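Local coordinates for glycosyl hydrolase, BNR repeat (Ralstonia eutropha, PDB 3B7F), which is probably a glycoside hydrolase, built as a seven-bladed beta-propeller with BNR repeats, though its substrate is not established, at residues S143-H146 and G147-E151; V238-P241 and A242-D245. All coordinates share one frame; numbering follows the deposited sequence.

Contact 1 (S143-H146 and G147-E151). With EDO (1,2-ethanediol), chain Q.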
loop_
_atom_site.group_PDB
_atom_site.type_symbol
_atom_site.label_atom_id
_atom_site.label_comp_id
_atom_site.label_asym_id
_atom_site.label_seq_id
_atom_site.Cartn_x
_atom_site.Cartn_y
_atom_site.Cartn_z
ATOM N N SER A 143 17.040 2.932 5.458
ATOM C CA SER A 143 17.520 3.512 6.701
ATOM C C SER A 143 17.832 2.348 7.606
ATOM O O SER A 143 17.167 1.327 7.504
ATOM C CB SER A 143 16.448 4.356 7.365
ATOM O OG SER A 143 16.950 4.990 8.515
ATOM N N THR A 144 18.881 2.482 8.417
ATOM C CA THR A 144 19.218 1.528 9.474
ATOM C C THR A 144 19.159 2.197 10.873
ATOM O O THR A 144 19.454 1.525 11.874
ATOM C CB THR A 144 20.608 0.915 9.261
ATOM O OG1 THR A 144 21.590 1.957 9.284
ATOM C CG2 THR A 144 20.676 0.144 7.921
ATOM N N ASP A 145 18.750 3.480 10.937
ATOM C CA ASP A 145 18.667 4.275 12.185
ATOM C C ASP A 145 17.244 4.840 12.469
ATOM O O ASP A 145 17.094 6.011 12.851
ATOM C CB ASP A 145 19.720 5.405 12.169
ATOM C CG ASP A 145 19.483 6.424 11.074
ATOM O OD1 ASP A 145 18.615 6.186 10.209
ATOM O OD2 ASP A 145 20.150 7.478 11.073
ATOM N N HIS A 146 16.226 3.988 12.287
ATOM C CA HIS A 146 14.802 4.313 12.527
ATOM C C HIS A 146 14.241 5.438 11.645
ATOM O O HIS A 146 13.281 6.121 12.025
ATOM C CB HIS A 146 14.544 4.625 14.021
ATOM C CG HIS A 146 14.962 3.525 14.937
ATOM N ND1 HIS A 146 14.176 2.418 15.170
ATOM C CD2 HIS A 146 16.093 3.345 15.659
ATOM C CE1 HIS A 146 14.801 1.608 16.007
ATOM N NE2 HIS A 146 15.970 2.142 16.310
ATOM N N GLY A 147 14.822 5.606 10.463
ATOM C CA GLY A 147 14.381 6.612 9.524
ATOM C C GLY A 147 14.960 7.988 9.685
ATOM O O GLY A 147 14.437 8.910 9.088
ATOM N N ALA A 148 16.021 8.149 10.482
ATOM C CA ALA A 148 16.675 9.455 10.619
ATOM C C ALA A 148 17.442 9.805 9.344
ATOM O O ALA A 148 17.343 10.936 8.860
ATOM C CB ALA A 148 17.596 9.498 11.859
ATOM N N SER A 149 18.175 8.824 8.809
ATOM C CA SER A 149 18.999 8.981 7.611
ATOM C C SER A 149 18.702 7.855 6.639
ATOM O O SER A 149 18.448 6.717 7.045
ATOM C CB SER A 149 20.499 9.008 7.952
ATOM O OG SER A 149 20.912 7.798 8.547
ATOM N N TRP A 150 18.733 8.196 5.358
ATOM C CA TRP A 150 18.419 7.293 4.277
ATOM C C TRP A 150 19.524 7.304 3.245
ATOM O O TRP A 150 20.095 8.364 2.988
ATOM C CB TRP A 150 17.120 7.749 3.624
ATOM C CG TRP A 150 15.936 7.644 4.556
ATOM C CD1 TRP A 150 15.510 8.577 5.467
ATOM C CD2 TRP A 150 15.046 6.540 4.670
ATOM N NE1 TRP A 150 14.419 8.115 6.137
ATOM C CE2 TRP A 150 14.120 6.857 5.685
ATOM C CE3 TRP A 150 14.963 5.286 4.039
ATOM C CZ2 TRP A 150 13.104 5.995 6.057
ATOM C CZ3 TRP A 150 13.979 4.419 4.421
ATOM C CH2 TRP A 150 13.050 4.779 5.419
ATOM N N GLU A 151 19.826 6.131 2.675
ATOM C CA GLU A 151 20.794 6.003 1.594
ATOM C C GLU A 151 20.117 5.211 0.455
ATOM O O GLU A 151 19.213 4.396 0.721
ATOM C CB GLU A 151 22.055 5.269 2.070
ATOM C CG GLU A 151 21.858 3.746 2.227
ATOM C CD GLU A 151 22.955 3.021 2.988
ATOM O OE1 GLU A 151 24.090 3.569 3.119
ATOM O OE2 GLU A 151 22.642 1.885 3.451
HETATM C C1 EDO Q . 21.366 5.226 6.954
HETATM O O1 EDO Q . 20.490 4.774 8.000
HETATM C C2 EDO Q . 21.709 4.119 5.974
HETATM O O2 EDO Q . 22.058 2.920 6.680
#
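Ser-143 CB lies over one face of the Trp-150 indole, 3.6 Å from the centroid of the six-membered ring and only 5° off its normal, a CH-pi contact. Trp-150 NE1 gives Gly-147 O a weak, bent hydrogen bond, the oxygen standing out of the indole plane on the side of Ser-143. The sequence Ser-Thr-Asp-His-Gly-Ala-Ser-Trp is the Asp-box of BNR repeats, here folded as the hairpin between strands 139-143 and 151-152 of one propeller blade, with a type I' turn from Asp-145 to Ala-148. A second flat group, the Asp-145 carboxylate, takes two bonds from Ser-149. OD1 offers its syn lone pair to Ser-149 N in a nearly straight bond of 3.0 Å. OD2 is met by Ser-149 OG at 2.7 Å, from 44° above the carboxylate plane. Together they fix the rotation of the carboxylate and tie the first residue of the turn to the residue just past its end. Ser-143 OG, anti to the backbone N (chi1 -176°), is turned into the loop. Ser-143 OG accepts Gly-147 N at 3.0 Å and, weakly, Asp-145 N, and lies 2.7 Å from Ser-149 O. The positive phi of His-146 and Gly-147 is what the type I' turn demands. Trp-150 also packs on Trp-131 and Ala-133 of strand 131-136 and on Val-83 of the preceding blade, so the indole roots the hairpin between two blades. Beside Thr-144, an ethanediol, probably from the crystallisation liquor, is held by Thr-144 N, whose bond to O1 is 2.8 Å long and almost straight. The same O1 donates to Ser-149 O at 3.0 Å, and O2 of the diol shares a hydrogen bond of 2.8 Å with Thr-144 OG1.

Contact 2 (V238-P241 and A242-D245)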
loop_
_atom_site.group_PDB
_atom_site.type_symbol
_atom_site.label_atom_id
_atom_site.label_comp_id
_atom_site.label_asym_id
_atom_site.label_seq_id
_atom_site.Cartn_x
_atom_site.Cartn_y
_atom_site.Cartn_z
ATOM N N VAL A 238 0.841 -7.490 -1.920
ATOM C CA VAL A 238 0.950 -7.940 -0.521
ATOM C C VAL A 238 1.508 -9.387 -0.474
ATOM O O VAL A 238 1.297 -10.174 -1.384
ATOM C CB VAL A 238 -0.418 -7.836 0.257
ATOM C CG1 VAL A 238 -0.894 -6.364 0.386
ATOM C CG2 VAL A 238 -1.504 -8.632 -0.415
ATOM N N GLN A 239 2.288 -9.690 0.554
ATOM C CA GLN A 239 2.820 -11.015 0.807
ATOM C C GLN A 239 2.138 -11.429 2.084
ATOM O O GLN A 239 2.175 -10.674 3.060
ATOM C CB GLN A 239 4.334 -10.957 0.997
ATOM C CG GLN A 239 4.991 -12.313 1.343
ATOM C CD GLN A 239 6.495 -12.231 1.426
ATOM O OE1 GLN A 239 7.049 -11.183 1.766
ATOM N NE2 GLN A 239 7.168 -13.350 1.144
ATOM N N HIS A 240 1.534 -12.617 2.113
ATOM C CA HIS A 240 0.773 -13.026 3.286
ATOM C C HIS A 240 1.702 -13.369 4.458
ATOM O O HIS A 240 2.649 -14.084 4.264
ATOM C CB HIS A 240 -0.153 -14.197 2.990
ATOM C CG HIS A 240 -1.246 -14.311 3.991
ATOM N ND1 HIS A 240 -1.141 -15.067 5.140
ATOM C CD2 HIS A 240 -2.420 -13.655 4.079
ATOM C CE1 HIS A 240 -2.234 -14.908 5.864
ATOM N NE2 HIS A 240 -3.025 -14.058 5.240
ATOM N N PRO A 241 1.445 -12.832 5.669
ATOM C CA PRO A 241 2.377 -13.097 6.767
ATOM C C PRO A 241 2.329 -14.528 7.315
ATOM O O PRO A 241 3.341 -15.023 7.816
ATOM C CB PRO A 241 1.960 -12.066 7.824
ATOM C CG PRO A 241 0.577 -11.788 7.543
ATOM C CD PRO A 241 0.332 -11.976 6.104
ATOM N N ALA A 242 1.157 -15.155 7.232
ATOM C CA ALA A 242 0.952 -16.546 7.644
ATOM C C ALA A 242 1.440 -17.588 6.601
ATOM O O ALA A 242 1.878 -18.654 6.986
ATOM C CB ALA A 242 -0.536 -16.771 7.965
ATOM N N ALA A 243 1.344 -17.271 5.310
ATOM C CA ALA A 243 1.767 -18.124 4.198
ATOM C C ALA A 243 2.563 -17.247 3.226
ATOM O O ALA A 243 2.072 -16.914 2.153
ATOM C CB ALA A 243 0.571 -18.726 3.529
ATOM N N PRO A 244 3.812 -16.866 3.595
ATOM C CA PRO A 244 4.632 -15.931 2.762
ATOM C C PRO A 244 4.983 -16.363 1.312
ATOM O O PRO A 244 5.465 -15.529 0.541
ATOM C CB PRO A 244 5.859 -15.627 3.646
ATOM C CG PRO A 244 5.861 -16.707 4.737
ATOM C CD PRO A 244 4.497 -17.275 4.842
ATOM N N ASP A 245 4.730 -17.622 0.945
ATOM C CA ASP A 245 4.785 -18.029 -0.471
ATOM C C ASP A 245 3.655 -17.413 -1.295
ATOM O O ASP A 245 3.791 -17.286 -2.518
ATOM C CB ASP A 245 4.679 -19.543 -0.633
ATOM C CG ASP A 245 5.905 -20.277 -0.118
ATOM O OD1 ASP A 245 7.051 -19.879 -0.443
ATOM O OD2 ASP A 245 5.695 -21.275 0.593
#
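This is a local turn contact at the blade surface, where the chain leaves strand 234-239 and doubles back toward strand 246-251, its antiparallel neighbour. Gln-239, the last residue of the strand, and His-240, the first after it, hold the His-Pro-Ala-Ala-Pro turn with their side chains. Gln-239 stands anti to the backbone N at CG and runs on extended, which carries its amide across the Pro-244 side chain at a slant. Gln-239 NE2 then reaches Pro-244 O in a hydrogen bond of 2.8 Å, nearly straight at 168°. The acceptor lies in the plane of the amide, while the donor is tilted from the carbonyl plane of Pro-244. A weak second bond joins NE2 to Asp-185, after the first strand of the preceding blade. In His-240, CG anti to the backbone N (chi1 -160°) sets ND1 beside the backbone of Ala-242 and Ala-243. Pro-241 CD lies 3.5 Å above one face of the His-240 ring, offset toward the rim. At the ring edge, near its plane, Ala-243 N gives His-240 ND1 a weak hydrogen bond of 3.3 Å, while the methyl CB of Ala-242 comes within 3.3 Å of CE1. On the backbone side, Pro-244 lacks an N-H, and its CA instead approaches His-240 O at 3.1 Å in a CA-H...O contact. Val-285 of the next blade's strand 282-285 and Pro-290 also pack against the His-240 side chain, and Asp-245, just beyond the turn, forms a salt bridge with Arg-261. The stronger polar partner of the imidazole is His-286 O, hydrogen-bonded to NE2. With NE2 facing a carbonyl oxygen and ND1 weakly accepting the Ala-243 N-H, the ring is probably a neutral imidazole carrying its proton on NE2, a bridge from this turn to the following blade.

Contacts 1 and 2 follow one another along the chain and belong to two different propeller blades, with the sheet that begins at strand 178-184 coming between them in sequence. Their centres lie about 26 Å apart and their nearest atoms about 17 Å, so the two do not touch. Contact 1 closes the hairpin between the third and fourth strands of its blade; contact 2 turns between the first and second of its own. Contact 1 sits farther out, its centre about 20 Å from the chain centre against 15 Å. Each lies close to an ethanediol: bound directly in contact 1, about 4 Å from the Gln-239 side chain in contact 2.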